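Local coordinates for protein hydroxyethylthiazole kinase (Pyrococcus horikoshii, PDB 3HPD) that probably phosphorylates the hydroxyl group of 4-methyl-5-beta-hydroxyethylthiazole with ATP and magnesium, a step in making thiamine diphosphate, at residues M152-A155 against R156-T160; G236-H239 against V240-D244. All coordinates share one frame; numbering follows the deposited sequence.

How the interactions relate
Following the chain from its N terminus, interaction 1 comes first, in the last turns of helix 144-157 and the turn that leads into strand 161-165. Interaction 2 opens only later, inside helix 235-248. Both are local, each within one continuous piece of chain, so neither closes a long loop, and they stand in series without nesting or crossing. The centres of interactions 1 and 2 lie about 34 Å apart, on opposite sides of the chain's centre. Interaction 1 joins a helix end to the central mixed sheet and to helices 100-112 and 121-131, whereas in interaction 2 helix 235-248 packs on helices 27-37, 193-205 and 210-231 and meets two other subunits.

Interaction 1. Residues M152-A155 against R156-T160; sequences MNAA and REFNT
Met152 lays its methyl group over one face of the Arg156 guanidinium, one helical turn further on, with CE 3.2 Å from NE of Arg156. The methionine's CG sits anti to the backbone N (chi1 177°), and the chain then bends at chi2 and chi3, which swings the sulfur and methyl round to the arginine. Arg156 answers with a chain extended from CG to NE, and the two side chains cross at a slant; CE of Met152 also lies 3.5 Å from CD of Arg156. With an alanine here in place of Met152, the guanidinium face is likely to lose its methyl cover, and the arginine's outer end would be less confined. NH2 of Arg156 also makes a weak hydrogen bond to the carbonyl of Gly174.

Beneath these side chains run the bonds of the helix, including Arg156 N to Met152 O at 3.0 Å and Phe158 N to Ala154 O at 2.9 Å. The helix then ends in a Schellman motif: Asn159, with positive phi, is the C-prime residue, Thr160 N reaches back to Ala155 O at 3.1 Å, and Asn159 N makes a weak bond to Arg156 O. This turn delivers the chain to strand 161-165 of the ribokinase-like sheet.

On another side of the helix end, CG of Glu157 stands over the centre of the Phe158 ring, 4.1 Å above its plane. CD2 of Phe158 lies 3.2 Å from Ala154 O, which meets the ring obliquely. CB of Ala154 comes within 4.4 Å of CD2 of Phe158, a looser apolar touch. The phenylalanine packs on Leu107 and Leu110 of helix 100-112, while Ala154 and Ala155 rest on Val162. OG1 of Thr160 is hydrogen-bonded to the carbonyl of Val114.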
ATOM      1  N   MET A 152      23.400   6.791  23.162  1.00 19.94           N
ATOM      2  CA  MET A 152      24.167   5.998  24.121  1.00 22.21           C
ATOM      3  C   MET A 152      23.374   5.590  25.354  1.00 21.02           C
ATOM      4  O   MET A 152      23.389   4.421  25.744  1.00 19.62           O
ATOM      5  CB  MET A 152      25.407   6.757  24.598  1.00 26.01           C
ATOM      6  CG  MET A 152      26.190   5.986  25.662  1.00 34.34           C
ATOM      7  SD  MET A 152      26.908   7.008  26.966  1.00 43.86           S
ATOM      8  CE  MET A 152      26.030   6.385  28.429  1.00 40.99           C
ATOM      9  N   ASN A 153      22.713   6.556  25.987  1.00 21.37           N
ATOM     10  CA  ASN A 153      21.936   6.271  27.190  1.00 22.15           C
ATOM     11  C   ASN A 153      20.825   5.273  26.912  1.00 21.68           C
ATOM     12  O   ASN A 153      20.557   4.389  27.728  1.00 21.33           O
ATOM     13  CB  ASN A 153      21.341   7.554  27.782  1.00 24.59           C
ATOM     14  CG  ASN A 153      22.391   8.441  28.425  1.00 26.17           C
ATOM     15  OD1 ASN A 153      23.335   7.951  29.039  1.00 27.85           O
ATOM     16  ND2 ASN A 153      22.219   9.753  28.305  1.00 27.19           N
ATOM     17  N   ALA A 154      20.181   5.412  25.758  1.00 19.49           N
ATOM     18  CA  ALA A 154      19.103   4.504  25.386  1.00 17.77           C
ATOM     19  C   ALA A 154      19.658   3.105  25.141  1.00 15.60           C
ATOM     20  O   ALA A 154      19.033   2.113  25.508  1.00 16.03           O
ATOM     21  CB  ALA A 154      18.388   5.016  24.138  1.00 17.52           C
ATOM     22  N   ALA A 155      20.835   3.026  24.527  1.00 15.68           N
ATOM     23  CA  ALA A 155      21.454   1.733  24.247  1.00 16.48           C
ATOM     24  C   ALA A 155      21.775   0.987  25.540  1.00 19.06           C
ATOM     25  O   ALA A 155      21.583  -0.227  25.633  1.00 18.82           O
ATOM     26  CB  ALA A 155      22.719   1.920  23.423  1.00 15.32           C
ATOM     27  N   ARG A 156      22.262   1.711  26.541  1.00 20.82           N
ATOM     28  CA  ARG A 156      22.590   1.083  27.816  1.00 22.13           C
ATOM     29  C   ARG A 156      21.309   0.767  28.588  1.00 21.69           C
ATOM     30  O   ARG A 156      21.186  -0.289  29.210  1.00 21.92           O
ATOM     31  CB  ARG A 156      23.489   2.001  28.645  1.00 24.87           C
ATOM     32  CG  ARG A 156      24.773   2.386  27.936  1.00 27.85           C
ATOM     33  CD  ARG A 156      25.801   2.938  28.904  1.00 32.69           C
ATOM     34  NE  ARG A 156      27.036   3.305  28.218  1.00 35.71           N
ATOM     35  CZ  ARG A 156      28.237   3.293  28.786  1.00 38.35           C
ATOM     36  NH1 ARG A 156      28.368   2.931  30.056  1.00 40.55           N
ATOM     37  NH2 ARG A 156      29.307   3.641  28.084  1.00 36.31           N
ATOM     38  N   GLU A 157      20.354   1.686  28.533  1.00 20.87           N
ATOM     39  CA  GLU A 157      19.084   1.508  29.224  1.00 21.56           C
ATOM     40  C   GLU A 157      18.351   0.254  28.751  1.00 21.10           C
ATOM     41  O   GLU A 157      17.881  -0.545  29.562  1.00 20.26           O
ATOM     42  CB  GLU A 157      18.191   2.732  28.997  1.00 24.59           C
ATOM     43  CG  GLU A 157      16.838   2.660  29.688  1.00 29.10           C
ATOM     44  CD  GLU A 157      16.954   2.692  31.199  1.00 33.37           C
ATOM     45  OE1 GLU A 157      17.561   3.649  31.727  1.00 36.06           O
ATOM     46  OE2 GLU A 157      16.438   1.764  31.859  1.00 34.71           O
ATOM     47  N   PHE A 158      18.267   0.079  27.435  1.00 19.79           N
ATOM     48  CA  PHE A 158      17.563  -1.060  26.859  1.00 19.13           C
ATOM     49  C   PHE A 158      18.452  -2.232  26.461  1.00 19.56           C
ATOM     50  O   PHE A 158      17.984  -3.186  25.836  1.00 20.05           O
ATOM     51  CB  PHE A 158      16.739  -0.589  25.660  1.00 17.69           C
ATOM     52  CG  PHE A 158      15.720   0.453  26.011  1.00 18.87           C
ATOM     53  CD1 PHE A 158      14.679   0.155  26.886  1.00 17.79           C
ATOM     54  CD2 PHE A 158      15.819   1.745  25.505  1.00 18.06           C
ATOM     55  CE1 PHE A 158      13.753   1.127  27.256  1.00 18.66           C
ATOM     56  CE2 PHE A 158      14.895   2.726  25.870  1.00 19.77           C
ATOM     57  CZ  PHE A 158      13.862   2.415  26.748  1.00 17.43           C
ATOM     58  N   ASN A 159      19.727  -2.162  26.835  1.00 19.77           N
ATOM     59  CA  ASN A 159      20.692  -3.217  26.536  1.00 22.68           C
ATOM     60  C   ASN A 159      20.593  -3.694  25.089  1.00 21.30           C
ATOM     61  O   ASN A 159      20.437  -4.885  24.823  1.00 21.18           O
ATOM     62  CB  ASN A 159      20.485  -4.398  27.489  1.00 25.77           C
ATOM     63  CG  ASN A 159      21.566  -5.453  27.353  1.00 30.83           C
ATOM     64  OD1 ASN A 159      22.753  -5.129  27.248  1.00 33.00           O
ATOM     65  ND2 ASN A 159      21.165  -6.721  27.364  1.00 32.54           N
ATOM     66  N   THR A 160      20.709  -2.758  24.155  1.00 19.17           N
ATOM     67  CA  THR A 160      20.608  -3.094  22.742  1.00 17.63           C
ATOM     68  C   THR A 160      21.315  -2.023  21.925  1.00 17.71           C
ATOM     69  O   THR A 160      21.891  -1.087  22.480  1.00 17.62           O
ATOM     70  CB  THR A 160      19.118  -3.157  22.313  1.00 18.92           C
ATOM     71  OG1 THR A 160      19.009  -3.687  20.986  1.00 19.70           O
ATOM     72  CG2 THR A 160      18.495  -1.757  22.346  1.00 15.74           C
TER

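Interaction 2. Residues G236-H239 against V240-D244; sequences GSFH and VKLYD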
ATOM      1  N   GLY A 236       7.270  12.256  -5.850  1.00 10.78           N
ATOM      2  CA  GLY A 236       6.836  11.044  -6.526  1.00  9.43           C
ATOM      3  C   GLY A 236       7.961  10.316  -7.239  1.00  9.40           C
ATOM      4  O   GLY A 236       8.205   9.130  -6.998  1.00  9.41           O
ATOM      5  N   SER A 237       8.653  11.026  -8.125  1.00 10.21           N
ATOM      6  CA  SER A 237       9.763  10.442  -8.874  1.00 11.09           C
ATOM      7  C   SER A 237      10.925  10.081  -7.952  1.00  9.89           C
ATOM      8  O   SER A 237      11.632   9.101  -8.187  1.00 10.10           O
ATOM      9  CB  SER A 237      10.241  11.422  -9.950  1.00 12.10           C
ATOM     10  OG  SER A 237       9.195  11.703 -10.866  1.00 13.88           O
ATOM     11  N   PHE A 238      11.122  10.881  -6.910  1.00  8.95           N
ATOM     12  CA  PHE A 238      12.190  10.640  -5.941  1.00  9.12           C
ATOM     13  C   PHE A 238      11.945   9.311  -5.223  1.00  9.70           C
ATOM     14  O   PHE A 238      12.868   8.515  -5.036  1.00  9.26           O
ATOM     15  CB  PHE A 238      12.232  11.798  -4.935  1.00 10.10           C
ATOM     16  CG  PHE A 238      13.137  11.566  -3.754  1.00  9.48           C
ATOM     17  CD1 PHE A 238      14.523  11.570  -3.899  1.00 11.59           C
ATOM     18  CD2 PHE A 238      12.597  11.387  -2.483  1.00 10.15           C
ATOM     19  CE1 PHE A 238      15.360  11.401  -2.787  1.00  8.29           C
ATOM     20  CE2 PHE A 238      13.420  11.217  -1.367  1.00  9.95           C
ATOM     21  CZ  PHE A 238      14.806  11.225  -1.520  1.00 11.00           C
ATOM     22  N   HIS A 239      10.695   9.073  -4.830  1.00  9.44           N
ATOM     23  CA  HIS A 239      10.323   7.837  -4.140  1.00  9.47           C
ATOM     24  C   HIS A 239      10.685   6.624  -4.999  1.00  9.56           C
ATOM     25  O   HIS A 239      11.268   5.654  -4.511  1.00 10.59           O
ATOM     26  CB  HIS A 239       8.814   7.833  -3.850  1.00 10.35           C
ATOM     27  CG  HIS A 239       8.336   6.624  -3.106  1.00 11.48           C
ATOM     28  ND1 HIS A 239       6.998   6.328  -2.952  1.00 12.34           N
ATOM     29  CD2 HIS A 239       9.013   5.638  -2.467  1.00 13.48           C
ATOM     30  CE1 HIS A 239       6.872   5.213  -2.253  1.00 13.12           C
ATOM     31  NE2 HIS A 239       8.081   4.775  -1.946  1.00 14.03           N
ATOM     32  N   VAL A 240      10.336   6.689  -6.281  1.00  8.14           N
ATOM     33  CA  VAL A 240      10.615   5.603  -7.215  1.00  9.45           C
ATOM     34  C   VAL A 240      12.116   5.317  -7.322  1.00 10.29           C
ATOM     35  O   VAL A 240      12.543   4.158  -7.331  1.00  9.54           O
ATOM     36  CB  VAL A 240      10.071   5.935  -8.634  1.00 10.81           C
ATOM     37  CG1 VAL A 240      10.538   4.889  -9.634  1.00 10.64           C
ATOM     38  CG2 VAL A 240       8.549   5.994  -8.612  1.00  9.23           C
ATOM     39  N   LYS A 241      12.911   6.376  -7.398  1.00  7.57           N
ATOM     40  CA  LYS A 241      14.358   6.234  -7.523  1.00  8.91           C
ATOM     41  C   LYS A 241      15.041   5.646  -6.292  1.00  8.69           C
ATOM     42  O   LYS A 241      16.175   5.172  -6.380  1.00  9.05           O
ATOM     43  CB  LYS A 241      14.985   7.584  -7.871  1.00 12.42           C
ATOM     44  CG  LYS A 241      14.599   8.106  -9.249  1.00 14.61           C
ATOM     45  CD  LYS A 241      15.228   7.267 -10.359  1.00 20.22           C
ATOM     46  CE  LYS A 241      14.902   7.833 -11.736  1.00 22.25           C
ATOM     47  NZ  LYS A 241      15.691   7.179 -12.817  1.00 24.30           N
ATOM     48  N   LEU A 242      14.372   5.672  -5.143  1.00 10.23           N
ATOM     49  CA  LEU A 242      14.965   5.098  -3.938  1.00  8.80           C
ATOM     50  C   LEU A 242      15.188   3.598  -4.146  1.00 10.82           C
ATOM     51  O   LEU A 242      16.244   3.062  -3.805  1.00  9.55           O
ATOM     52  CB  LEU A 242      14.061   5.328  -2.719  1.00 10.52           C
ATOM     53  CG  LEU A 242      13.927   6.780  -2.233  1.00 10.65           C
ATOM     54  CD1 LEU A 242      12.947   6.846  -1.062  1.00 11.66           C
ATOM     55  CD2 LEU A 242      15.297   7.312  -1.816  1.00 11.92           C
ATOM     56  N   TYR A 243      14.192   2.925  -4.717  1.00  9.95           N
ATOM     57  CA  TYR A 243      14.288   1.490  -4.977  1.00 10.27           C
ATOM     58  C   TYR A 243      15.349   1.220  -6.031  1.00 11.27           C
ATOM     59  O   TYR A 243      16.091   0.243  -5.937  1.00 10.71           O
ATOM     60  CB  TYR A 243      12.945   0.953  -5.467  1.00 11.06           C
ATOM     61  CG  TYR A 243      11.820   1.254  -4.514  1.00  9.22           C
ATOM     62  CD1 TYR A 243      11.685   0.547  -3.317  1.00  9.38           C
ATOM     63  CD2 TYR A 243      10.913   2.279  -4.783  1.00  9.25           C
ATOM     64  CE1 TYR A 243      10.676   0.855  -2.408  1.00  8.85           C
ATOM     65  CE2 TYR A 243       9.895   2.597  -3.877  1.00 10.30           C
ATOM     66  CZ  TYR A 243       9.785   1.880  -2.695  1.00  9.10           C
ATOM     67  OH  TYR A 243       8.773   2.172  -1.804  1.00  9.68           O
ATOM     68  N   ASP A 244      15.406   2.081  -7.044  1.00 10.29           N
ATOM     69  CA  ASP A 244      16.389   1.915  -8.106  1.00 11.05           C
ATOM     70  C   ASP A 244      17.793   1.894  -7.531  1.00 11.26           C
ATOM     71  O   ASP A 244      18.608   1.043  -7.892  1.00 12.17           O
ATOM     72  CB  ASP A 244      16.288   3.049  -9.130  1.00 11.45           C
ATOM     73  CG  ASP A 244      15.083   2.912 -10.035  1.00 12.02           C
ATOM     74  OD1 ASP A 244      14.312   1.944  -9.868  1.00 12.65           O
ATOM     75  OD2 ASP A 244      14.911   3.774 -10.918  1.00 13.35           O
TER
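Segments 236-239 and 240-244 are consecutive turns of helix 235-248, tied by backbone bonds of uneven quality. Lys241 N bonds to Ser237 O at 3.1 Å, and Val240 N makes a weak bond to Gly236 O. Leu242 N turns instead to the carbonyl three residues back, His239 O, at 3.2 Å, while its bond to Phe238 O, four back, is weak; the helix is locally tighter there.

Among the side chains, NE2 of His239 and OH of Tyr243 share a 2.7 Å hydrogen bond in which either may be the donor. It is bent, at 136°, and the hydroxyl lies at the edge of the imidazole, near its plane. With CG anti to the backbone N (chi1 -178°), the imidazole stands out from the helix, and the tyrosine, four residues on, leans back along it to bring OH to NE2. This is an i to i+4 pair on one face of a helix, its ring planes inclined at 44°. On another side, CD2 of Leu242 sits over one face of the Phe238 ring, 4.0 Å from CZ of Phe238.

The helix lies at the interface of the three-subunit assembly, where OG of Ser237 bonds to Asp244 of the third subunit and Asp244 reciprocally to Ser237 of the second. Met196 of helix 193-205 and helix 27-37 pack against the His239-Tyr243 pair, Thr29 OG1 sharing a second hydrogen bond with Tyr243 OH, and the side chain of His239 is about 8 Å from Gly192, a predicted substrate-binding residue. Lys241 forms a salt bridge with Glu231, and Phe238 and Leu242 both lie against Ala228 of helix 210-231.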